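Local coordinates for protein CS1 fimbrial subunit A (Escherichia coli, PDB 4HJI) that builds the shaft of CS1 pili as their major pilin subunit, the filaments with which enterotoxigenic bacteria colonise the host epithelium, at residues A[70-75]-A[90-95]. Residues are numbered along the deposited sequence; the frame is centred on the assembly and turned at random. Where two conformers were deposited one is given.
Sequences VKLSAD and VSVNFA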
loop_
_atom_site.group_PDB
_atom_site.type_symbol
_atom_site.label_atom_id
_atom_site.label_comp_id
_atom_site.label_asym_id
_atom_site.label_seq_id
_atom_site.Cartn_x
_atom_site.Cartn_y
_atom_site.Cartn_z
ATOM N N VAL A 70 -4.966 -9.015 -4.531
ATOM C CA VAL A 70 -4.056 -8.091 -3.880
ATOM C C VAL A 70 -3.880 -8.461 -2.430
ATOM O O VAL A 70 -4.861 -8.714 -1.711
ATOM C CB VAL A 70 -4.577 -6.658 -3.938
ATOM C CG1 VAL A 70 -3.496 -5.679 -3.509
ATOM C CG2 VAL A 70 -5.036 -6.344 -5.353
ATOM N N LYS A 71 -2.637 -8.482 -1.991
ATOM C CA LYS A 71 -2.321 -8.787 -0.614
ATOM C C LYS A 71 -1.031 -8.109 -0.213
ATOM O O LYS A 71 -0.351 -7.529 -1.063
ATOM C CB LYS A 71 -2.201 -10.308 -0.430
ATOM C CG LYS A 71 -1.020 -10.911 -1.162
ATOM C CD LYS A 71 -1.007 -12.430 -1.091
ATOM C CE LYS A 71 0.317 -12.940 -1.628
ATOM N NZ LYS A 71 0.383 -14.403 -1.837
ATOM N N LEU A 72 -0.714 -8.173 1.077
ATOM C CA LEU A 72 0.580 -7.740 1.611
ATOM C C LEU A 72 1.435 -8.971 1.844
ATOM O O LEU A 72 0.933 -10.024 2.173
ATOM C CB LEU A 72 0.400 -7.010 2.937
ATOM C CG LEU A 72 -0.531 -5.804 2.883
ATOM C CD1 LEU A 72 -0.902 -5.308 4.281
ATOM C CD2 LEU A 72 0.079 -4.693 2.052
ATOM N N SER A 73 2.744 -8.850 1.670
ATOM C CA SER A 73 3.626 -9.995 1.904
ATOM C C SER A 73 3.901 -10.192 3.390
ATOM O O SER A 73 4.381 -11.242 3.795
ATOM C CB SER A 73 4.957 -9.791 1.181
ATOM O OG SER A 73 5.720 -8.850 1.888
ATOM N N ALA A 74 3.618 -9.172 4.199
ATOM C CA ALA A 74 3.837 -9.247 5.628
ATOM C C ALA A 74 3.022 -8.139 6.234
ATOM O O ALA A 74 2.713 -7.157 5.554
ATOM C CB ALA A 74 5.313 -9.071 5.957
ATOM N N ASP A 75 2.664 -8.314 7.507
ATOM C CA ASP A 75 2.020 -7.267 8.293
ATOM C C ASP A 75 2.984 -6.117 8.415
ATOM O O ASP A 75 4.037 -6.274 9.040
ATOM C CB ASP A 75 1.742 -7.740 9.712
ATOM C CG ASP A 75 0.529 -8.620 9.816
ATOM O OD1 ASP A 75 -0.214 -8.735 8.815
ATOM O OD2 ASP A 75 0.285 -9.177 10.921
ATOM N N VAL A 90 0.761 -0.604 10.834
ATOM C CA VAL A 90 0.357 0.092 9.612
ATOM C C VAL A 90 -0.770 -0.685 8.964
ATOM O O VAL A 90 -0.711 -1.924 8.897
ATOM C CB VAL A 90 1.529 0.196 8.607
ATOM C CG1 VAL A 90 1.072 0.730 7.242
ATOM C CG2 VAL A 90 2.633 1.093 9.158
ATOM N N SER A 91 -1.796 0.050 8.526
ATOM C CA SER A 91 -2.908 -0.469 7.751
ATOM C C SER A 91 -2.803 0.052 6.329
ATOM O O SER A 91 -2.352 1.183 6.106
ATOM C CB SER A 91 -4.232 -0.018 8.386
ATOM O OG SER A 91 -4.434 -0.666 9.631
ATOM N N VAL A 92 -3.182 -0.779 5.362
ATOM C CA VAL A 92 -3.171 -0.409 3.962
ATOM C C VAL A 92 -4.502 -0.745 3.328
ATOM O O VAL A 92 -5.029 -1.845 3.533
ATOM C CB VAL A 92 -2.046 -1.145 3.196
ATOM C CG1 VAL A 92 -2.000 -0.662 1.765
ATOM C CG2 VAL A 92 -0.728 -0.969 3.913
ATOM N N ASN A 93 -5.088 0.238 2.648
ATOM C CA ASN A 93 -6.367 0.049 1.964
ATOM C C ASN A 93 -6.126 0.208 0.473
ATOM O O ASN A 93 -5.326 1.042 0.061
ATOM C CB ASN A 93 -7.433 1.091 2.374
ATOM C CG ASN A 93 -7.941 0.938 3.792
ATOM O OD1 ASN A 93 -7.308 0.340 4.653
ATOM N ND2 ASN A 93 -9.127 1.470 4.034
ATOM N N PHE A 94 -6.816 -0.591 -0.324
ATOM C CA PHE A 94 -6.740 -0.488 -1.771
ATOM C C PHE A 94 -8.127 -0.632 -2.349
ATOM O O PHE A 94 -8.866 -1.545 -1.976
ATOM C CB PHE A 94 -5.816 -1.561 -2.378
ATOM C CG PHE A 94 -5.754 -1.497 -3.871
ATOM C CD1 PHE A 94 -6.266 -2.503 -4.658
ATOM C CD2 PHE A 94 -5.168 -0.397 -4.498
ATOM C CE1 PHE A 94 -6.213 -2.427 -6.044
ATOM C CE2 PHE A 94 -5.127 -0.305 -5.877
ATOM C CZ PHE A 94 -5.645 -1.314 -6.656
ATOM N N ALA A 95 -8.492 0.280 -3.248
ATOM C CA ALA A 95 -9.807 0.229 -3.879
ATOM C C ALA A 95 -10.913 0.131 -2.837
ATOM O O ALA A 95 -11.913 -0.557 -3.058
ATOM C CB ALA A 95 -9.872 -0.960 -4.835
#
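Val70 and Phe94 meet chiefly through CG2 of Val70, which lies 4.1 Å from CD1 of Phe94 and equally far from its neighbour CE1, approaching the ring obliquely. The two side chains cross at about a right angle. Val70 reaches the ring because its CG1 is turned opposite the backbone N (chi1 -169°), which leaves CG2 next to that nitrogen and directed at the phenyl group. Phe94 extends with CG likewise opposite its own N (178°), sending the ring across the interior, while the CB of Ala95 sits over one of its faces, offset toward the rim. Two residues along each strand, a second, comparable contact follows, where both methyls of Leu72 face CG2 of Val92, CD2 the nearer at 4.2 Å.

All four side chains leave their backbones toward the opposite segment. With Val70 and Phe94 CA atoms 8.3 Å apart and no hydrogen bond joining 70-75 to 90-95, the segments face each other through side chains here, although strands 68-80 and 87-94 pair as an antiparallel hairpin. Leu99 touches all four residues, Ile152 of strand 144-156 packs on Val70 and Leu72, and Ile106 reaches both Val70 and Phe94. Backbone bonds from Val70 to Ile104 and from Lys71 to Ile153 tie the first strand into its sheet. The contact is thus part of the hydrophobic interior, consistent with the immunoglobulin-like beta sandwich of chaperone-usher pilins: buried, wholly apolar and held by dispersion and exclusion of water, with no directional bond fixing one segment against the other.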